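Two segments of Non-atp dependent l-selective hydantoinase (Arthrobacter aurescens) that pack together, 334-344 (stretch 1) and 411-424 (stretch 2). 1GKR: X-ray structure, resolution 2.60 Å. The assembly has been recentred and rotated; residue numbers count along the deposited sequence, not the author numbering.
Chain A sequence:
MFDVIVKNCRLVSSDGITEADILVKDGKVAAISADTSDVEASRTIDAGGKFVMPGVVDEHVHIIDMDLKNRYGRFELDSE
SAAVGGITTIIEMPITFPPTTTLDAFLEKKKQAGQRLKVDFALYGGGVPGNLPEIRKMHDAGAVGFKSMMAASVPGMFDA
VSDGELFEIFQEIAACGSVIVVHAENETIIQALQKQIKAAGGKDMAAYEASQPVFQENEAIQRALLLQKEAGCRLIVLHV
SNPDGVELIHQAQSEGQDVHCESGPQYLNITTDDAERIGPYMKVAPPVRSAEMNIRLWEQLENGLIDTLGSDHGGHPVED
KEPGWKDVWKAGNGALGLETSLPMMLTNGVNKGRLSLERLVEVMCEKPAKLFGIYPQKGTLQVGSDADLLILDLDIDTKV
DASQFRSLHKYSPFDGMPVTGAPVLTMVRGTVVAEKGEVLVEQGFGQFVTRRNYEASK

Stretch 1 334-344: GALGLETSLPM
Stretch 2 (411-424) YSPFDGMPVTGAPV

Two segments with no direct hydrogen bond between them can still pack together through matching shapes, with water linking their polar atoms. Residues 334-344 and 411-424 of this L-selective hydantoinase illustrate the principle, burying 642 Å² between them. They run in the same general direction: L336 CA lies 6.0 Å from S412 CA, T340 CA lies 7.6 Å from F414 CA, and P343 CA lies 4.8 Å from A422 CA.

The first segment begins extended (phi/psi −160/142 at A335, −75/156 at L336), bends at G337 (−162/−6), and enters a helix at S341, where S341 N bonds to G337 O at 2.9 Å and M344 N to T340 O at 3.0 Å. The second starts extended at Y411 and S412, then folds through a type I turn, S412 to D415, overlapped by a type II turn, F414 to M417. G416 (87/−21) suits the second turn because a CB there would jam against the preceding carbonyl. S412 OG accepts from F414 N at 3.0 Å, bracing the first turn. Strand residues P418-V419 and A422-P423 follow, separated by T420 and G421.

At the extended end, L336 (m, t), its CA-to-CB bond pointing toward the second segment, brings CD1 to 3.4 Å from Y411 O, while A335 CB meets P413 CG at 3.8 Å; the small methyl accommodates the proline ring. Two waters bridge the segments here. One accepts from L336 N at 3.0 Å and donates to Y411 O at 3.1 Å. The other bridges T340 OG1 at 2.8 Å and S412 OG at 2.9 Å, and donates a weak bond to L336 O at 2.7 Å.

The central bump is F414 (m, chi1 −52°, chi2 −61°), which is buried, its CA-to-CB bond pointing toward the first segment. M344 covers one face: its CG lies 4.1 Å from the centroid of the F414 ring, 14° off the normal, a CH-pi contact. T340 (p) brings OG1 to 3.3 Å from F414 CD2. M344, with chi1 −131° (between wells), chi2 47° (p) and chi3 −148° (between wells), stays on that side of the ring and runs past its rim to set its CE 3.6 Å from M417 SD; M417 itself is m, t.

At the helical end P343 is the bump. Its CB lies 3.8 Å from V419 CG1 (V419 is t) and 4.2 Å from A422 CB, and its CA approaches G421 O at 3.4 Å in a CA-H...O contact. A422 thus offers its methyl to the proline ring, and G421 contributes through its carbonyl. Beside it, L342 CD1 packs on P423 CD at 3.8 Å, closing the apolar seam.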

ATOM      1  N   GLY A 334      18.515  25.384 -17.636  1.00 20.29           N
ATOM      2  CA  GLY A 334      19.848  24.830 -17.646  1.00 17.64           C
ATOM      3  C   GLY A 334      20.785  25.432 -16.636  1.00 16.56           C
ATOM      4  O   GLY A 334      20.575  26.542 -16.162  1.00 16.77           O
ATOM      5  N   ALA A 335      21.828  24.684 -16.306  1.00 15.00           N
ATOM      6  CA  ALA A 335      22.824  25.154 -15.364  1.00 15.94           C
ATOM      7  C   ALA A 335      24.068  24.331 -15.574  1.00 16.51           C
ATOM      8  O   ALA A 335      23.966  23.144 -15.844  1.00 19.35           O
ATOM      9  CB  ALA A 335      22.329  24.984 -13.948  1.00 13.23           C
ATOM     10  N   LEU A 336      25.236  24.964 -15.480  1.00 17.88           N
ATOM     11  CA  LEU A 336      26.503  24.248 -15.622  1.00 17.29           C
ATOM     12  C   LEU A 336      26.672  23.492 -14.317  1.00 16.19           C
ATOM     13  O   LEU A 336      26.096  23.883 -13.306  1.00 15.28           O
ATOM     14  CB  LEU A 336      27.663  25.226 -15.814  1.00 15.30           C
ATOM     15  CG  LEU A 336      27.566  26.112 -17.059  1.00 16.98           C
ATOM     16  CD1 LEU A 336      28.771  27.015 -17.141  1.00 20.62           C
ATOM     17  CD2 LEU A 336      27.510  25.255 -18.298  1.00 16.46           C
ATOM     18  N   GLY A 337      27.436  22.405 -14.328  1.00 17.46           N
ATOM     19  CA  GLY A 337      27.614  21.648 -13.101  1.00 15.82           C
ATOM     20  C   GLY A 337      28.795  20.706 -13.104  1.00 16.85           C
ATOM     21  O   GLY A 337      29.133  20.103 -12.083  1.00 19.67           O
ATOM     22  N   LEU A 338      29.439  20.586 -14.253  1.00 15.79           N
ATOM     23  CA  LEU A 338      30.578  19.701 -14.392  1.00 15.79           C
ATOM     24  C   LEU A 338      31.733  20.033 -13.456  1.00 16.55           C
ATOM     25  O   LEU A 338      32.467  19.152 -13.016  1.00 16.94           O
ATOM     26  CB  LEU A 338      31.059  19.754 -15.828  1.00 14.21           C
ATOM     27  CG  LEU A 338      31.169  18.446 -16.583  1.00 14.87           C
ATOM     28  CD1 LEU A 338      30.169  17.447 -16.080  1.00 13.36           C
ATOM     29  CD2 LEU A 338      30.946  18.744 -18.062  1.00 15.72           C
ATOM     30  N   GLU A 339      31.895  21.309 -13.148  1.00 19.13           N
ATOM     31  CA  GLU A 339      32.999  21.731 -12.300  1.00 20.95           C
ATOM     32  C   GLU A 339      32.631  21.862 -10.827  1.00 20.28           C
ATOM     33  O   GLU A 339      33.510  21.911  -9.971  1.00 20.02           O
ATOM     34  CB  GLU A 339      33.554  23.058 -12.830  1.00 23.35           C
ATOM     35  CG  GLU A 339      35.056  23.183 -12.713  1.00 26.37           C
ATOM     36  CD  GLU A 339      35.603  24.378 -13.462  1.00 26.65           C
ATOM     37  OE1 GLU A 339      35.336  24.489 -14.675  1.00 23.98           O
ATOM     38  OE2 GLU A 339      36.306  25.200 -12.836  1.00 28.07           O
ATOM     39  N   THR A 340      31.335  21.893 -10.534  1.00 19.65           N
ATOM     40  CA  THR A 340      30.861  22.047  -9.162  1.00 18.85           C
ATOM     41  C   THR A 340      30.131  20.850  -8.532  1.00 19.82           C
ATOM     42  O   THR A 340      29.799  20.879  -7.344  1.00 19.95           O
ATOM     43  CB  THR A 340      29.923  23.245  -9.078  1.00 18.91           C
ATOM     44  OG1 THR A 340      28.850  23.077 -10.010  1.00 16.92           O
ATOM     45  CG2 THR A 340      30.663  24.510  -9.406  1.00 19.86           C
ATOM     46  N   SER A 341      29.884  19.803  -9.313  1.00 17.92           N
ATOM     47  CA  SER A 341      29.163  18.652  -8.807  1.00 14.56           C
ATOM     48  C   SER A 341      29.785  17.946  -7.603  1.00 14.86           C
ATOM     49  O   SER A 341      29.152  17.838  -6.548  1.00 12.61           O
ATOM     50  CB  SER A 341      28.960  17.652  -9.922  1.00 11.68           C
ATOM     51  OG  SER A 341      28.133  16.624  -9.456  1.00 10.90           O
ATOM     52  N   LEU A 342      31.014  17.462  -7.743  1.00 15.01           N
ATOM     53  CA  LEU A 342      31.658  16.754  -6.632  1.00 15.62           C
ATOM     54  C   LEU A 342      31.908  17.682  -5.452  1.00 17.45           C
ATOM     55  O   LEU A 342      31.510  17.390  -4.323  1.00 20.02           O
ATOM     56  CB  LEU A 342      32.992  16.129  -7.061  1.00 13.57           C
ATOM     57  CG  LEU A 342      33.400  14.751  -6.499  1.00 14.35           C
ATOM     58  CD1 LEU A 342      34.911  14.613  -6.580  1.00 11.15           C
ATOM     59  CD2 LEU A 342      32.952  14.575  -5.073  1.00  9.82           C
ATOM     60  N   PRO A 343      32.587  18.812  -5.688  1.00 17.64           N
ATOM     61  CA  PRO A 343      32.824  19.698  -4.546  1.00 16.88           C
ATOM     62  C   PRO A 343      31.561  20.138  -3.806  1.00 16.17           C
ATOM     63  O   PRO A 343      31.581  20.325  -2.581  1.00 16.10           O
ATOM     64  CB  PRO A 343      33.621  20.868  -5.151  1.00 14.68           C
ATOM     65  CG  PRO A 343      33.521  20.680  -6.641  1.00 16.00           C
ATOM     66  CD  PRO A 343      33.411  19.208  -6.840  1.00 16.85           C
ATOM     67  N   MET A 344      30.456  20.285  -4.524  1.00 13.28           N
ATOM     68  CA  MET A 344      29.243  20.690  -3.852  1.00 14.72           C
ATOM     69  C   MET A 344      28.751  19.566  -2.939  1.00 17.71           C
ATOM     70  O   MET A 344      28.346  19.828  -1.808  1.00 20.25           O
ATOM     71  CB  MET A 344      28.176  21.080  -4.869  1.00 14.15           C
ATOM     72  CG  MET A 344      27.523  22.422  -4.574  1.00 19.33           C
ATOM     73  SD  MET A 344      28.744  23.709  -4.177  1.00 22.60           S
ATOM     74  CE  MET A 344      27.843  24.683  -3.045  1.00 23.05           C
ATOM     75  N   TYR A 411      29.221  30.932 -15.818  1.00 20.75           N
ATOM     76  CA  TYR A 411      28.295  31.360 -14.773  1.00 20.32           C
ATOM     77  C   TYR A 411      27.756  30.128 -14.061  1.00 20.26           C
ATOM     78  O   TYR A 411      27.790  29.029 -14.605  1.00 21.45           O
ATOM     79  CB  TYR A 411      27.164  32.196 -15.359  1.00 20.25           C
ATOM     80  CG  TYR A 411      26.331  31.483 -16.382  1.00 21.41           C
ATOM     81  CD1 TYR A 411      25.254  30.689 -15.997  1.00 21.60           C
ATOM     82  CD2 TYR A 411      26.609  31.610 -17.740  1.00 22.73           C
ATOM     83  CE1 TYR A 411      24.469  30.042 -16.938  1.00 21.87           C
ATOM     84  CE2 TYR A 411      25.828  30.962 -18.696  1.00 23.38           C
ATOM     85  CZ  TYR A 411      24.762  30.181 -18.285  1.00 21.76           C
ATOM     86  OH  TYR A 411      23.990  29.542 -19.217  1.00 21.10           O
ATOM     87  N   SER A 412      27.262  30.297 -12.843  1.00 19.91           N
ATOM     88  CA  SER A 412      26.782  29.149 -12.099  1.00 19.12           C
ATOM     89  C   SER A 412      25.906  29.545 -10.938  1.00 20.21           C
ATOM     90  O   SER A 412      26.133  30.577 -10.314  1.00 20.92           O
ATOM     91  CB  SER A 412      27.980  28.354 -11.579  1.00 18.36           C
ATOM     92  OG  SER A 412      27.610  27.506 -10.507  1.00 18.62           O
ATOM     93  N   PRO A 413      24.894  28.716 -10.625  1.00 21.36           N
ATOM     94  CA  PRO A 413      23.959  28.959  -9.516  1.00 21.47           C
ATOM     95  C   PRO A 413      24.732  28.939  -8.193  1.00 22.65           C
ATOM     96  O   PRO A 413      24.316  29.532  -7.203  1.00 23.37           O
ATOM     97  CB  PRO A 413      23.000  27.774  -9.595  1.00 17.08           C
ATOM     98  CG  PRO A 413      23.152  27.270 -10.978  1.00 18.01           C
ATOM     99  CD  PRO A 413      24.598  27.435 -11.282  1.00 18.10           C
ATOM    100  N   PHE A 414      25.867  28.248  -8.199  1.00 24.12           N
ATOM    101  CA  PHE A 414      26.704  28.096  -7.014  1.00 26.62           C
ATOM    102  C   PHE A 414      27.778  29.159  -6.913  1.00 28.69           C
ATOM    103  O   PHE A 414      28.554  29.172  -5.960  1.00 28.13           O
ATOM    104  CB  PHE A 414      27.377  26.722  -7.029  1.00 26.31           C
ATOM    105  CG  PHE A 414      26.420  25.583  -7.222  1.00 25.66           C
ATOM    106  CD1 PHE A 414      25.405  25.349  -6.301  1.00 23.93           C
ATOM    107  CD2 PHE A 414      26.519  24.759  -8.336  1.00 25.54           C
ATOM    108  CE1 PHE A 414      24.501  24.313  -6.487  1.00 25.33           C
ATOM    109  CE2 PHE A 414      25.618  23.719  -8.532  1.00 26.69           C
ATOM    110  CZ  PHE A 414      24.606  23.494  -7.606  1.00 25.09           C
ATOM    111  N   ASP A 415      27.831  30.049  -7.895  1.00 29.72           N
ATOM    112  CA  ASP A 415      28.851  31.087  -7.895  1.00 30.45           C
ATOM    113  C   ASP A 415      28.927  31.763  -6.530  1.00 30.65           C
ATOM    114  O   ASP A 415      27.904  32.119  -5.941  1.00 29.58           O
ATOM    115  CB  ASP A 415      28.541  32.102  -8.995  1.00 31.00           C
ATOM    116  CG  ASP A 415      29.740  32.948  -9.373  1.00 31.78           C
ATOM    117  OD1 ASP A 415      30.896  32.459  -9.327  1.00 30.22           O
ATOM    118  OD2 ASP A 415      29.513  34.114  -9.745  1.00 34.14           O
ATOM    119  N   GLY A 416      30.148  31.898  -6.016  1.00 31.11           N
ATOM    120  CA  GLY A 416      30.352  32.538  -4.730  1.00 30.92           C
ATOM    121  C   GLY A 416      30.244  31.651  -3.502  1.00 31.42           C
ATOM    122  O   GLY A 416      30.762  31.994  -2.432  1.00 30.18           O
ATOM    123  N   MET A 417      29.569  30.513  -3.635  1.00 30.94           N
ATOM    124  CA  MET A 417      29.415  29.610  -2.506  1.00 28.33           C
ATOM    125  C   MET A 417      30.715  28.972  -2.060  1.00 27.57           C
ATOM    126  O   MET A 417      31.629  28.748  -2.857  1.00 27.77           O
ATOM    127  CB  MET A 417      28.412  28.529  -2.836  1.00 30.51           C
ATOM    128  CG  MET A 417      27.005  28.978  -2.649  1.00 35.68           C
ATOM    129  SD  MET A 417      25.874  27.647  -3.029  1.00 43.21           S
ATOM    130  CE  MET A 417      24.571  28.621  -3.882  1.00 43.97           C
ATOM    131  N   PRO A 418      30.821  28.680  -0.759  1.00 26.03           N
ATOM    132  CA  PRO A 418      32.025  28.063  -0.205  1.00 26.19           C
ATOM    133  C   PRO A 418      32.213  26.609  -0.611  1.00 26.22           C
ATOM    134  O   PRO A 418      31.247  25.886  -0.863  1.00 26.11           O
ATOM    135  CB  PRO A 418      31.834  28.227   1.298  1.00 24.13           C
ATOM    136  CG  PRO A 418      30.372  28.144   1.448  1.00 25.28           C
ATOM    137  CD  PRO A 418      29.858  28.991   0.307  1.00 24.35           C
ATOM    138  N   VAL A 419      33.475  26.204  -0.671  1.00 25.42           N
ATOM    139  CA  VAL A 419      33.870  24.853  -1.035  1.00 23.73           C
ATOM    140  C   VAL A 419      34.872  24.384   0.015  1.00 24.42           C
ATOM    141  O   VAL A 419      35.925  24.997   0.180  1.00 26.63           O
ATOM    142  CB  VAL A 419      34.555  24.855  -2.410  1.00 22.96           C
ATOM    143  CG1 VAL A 419      35.068  23.469  -2.744  1.00 21.81           C
ATOM    144  CG2 VAL A 419      33.582  25.353  -3.461  1.00 20.71           C
ATOM    145  N   THR A 420      34.556  23.305   0.723  1.00 23.59           N
ATOM    146  CA  THR A 420      35.458  22.800   1.753  1.00 22.63           C
ATOM    147  C   THR A 420      36.075  21.450   1.402  1.00 22.65           C
ATOM    148  O   THR A 420      36.872  20.907   2.163  1.00 24.64           O
ATOM    149  CB  THR A 420      34.738  22.667   3.112  1.00 23.36           C
ATOM    150  OG1 THR A 420      33.630  21.762   2.986  1.00 24.50           O
ATOM    151  CG2 THR A 420      34.242  24.024   3.584  1.00 19.81           C
ATOM    152  N   GLY A 421      35.707  20.901   0.253  1.00 20.72           N
ATOM    153  CA  GLY A 421      36.266  19.622  -0.142  1.00 18.48           C
ATOM    154  C   GLY A 421      36.303  19.546  -1.650  1.00 18.82           C
ATOM    155  O   GLY A 421      35.406  20.065  -2.310  1.00 20.91           O
ATOM    156  N   ALA A 422      37.333  18.920  -2.209  1.00 16.24           N
ATOM    157  CA  ALA A 422      37.420  18.820  -3.655  1.00 15.05           C
ATOM    158  C   ALA A 422      38.521  17.894  -4.113  1.00 14.92           C
ATOM    159  O   ALA A 422      39.459  17.610  -3.367  1.00 20.54           O
ATOM    160  CB  ALA A 422      37.645  20.195  -4.247  1.00 11.97           C
ATOM    161  N   PRO A 423      38.412  17.383  -5.341  1.00 11.83           N
ATOM    162  CA  PRO A 423      39.480  16.496  -5.804  1.00 12.01           C
ATOM    163  C   PRO A 423      40.673  17.405  -6.091  1.00 14.31           C
ATOM    164  O   PRO A 423      40.489  18.487  -6.637  1.00 17.48           O
ATOM    165  CB  PRO A 423      38.898  15.879  -7.073  1.00  9.13           C
ATOM    166  CG  PRO A 423      37.967  16.958  -7.583  1.00 11.11           C
ATOM    167  CD  PRO A 423      37.325  17.502  -6.330  1.00  9.55           C
ATOM    168  N   VAL A 424      41.878  16.985  -5.717  1.00 14.16           N
ATOM    169  CA  VAL A 424      43.081  17.789  -5.942  1.00 13.38           C
ATOM    170  C   VAL A 424      44.010  17.127  -6.952  1.00 15.23           C
ATOM    171  O   VAL A 424      45.072  17.649  -7.272  1.00 19.41           O
ATOM    172  CB  VAL A 424      43.879  18.003  -4.624  1.00 13.85           C
ATOM    173  CG1 VAL A 424      42.995  18.646  -3.574  1.00 12.98           C
ATOM    174  CG2 VAL A 424      44.407  16.669  -4.113  1.00 10.97           C
TER
HETATM  175  O   HOH W   1      28.029  25.015 -11.870  1.00 13.31           O
HETATM  176  O   HOH W   2      24.958  27.794 -14.556  1.00 27.88           O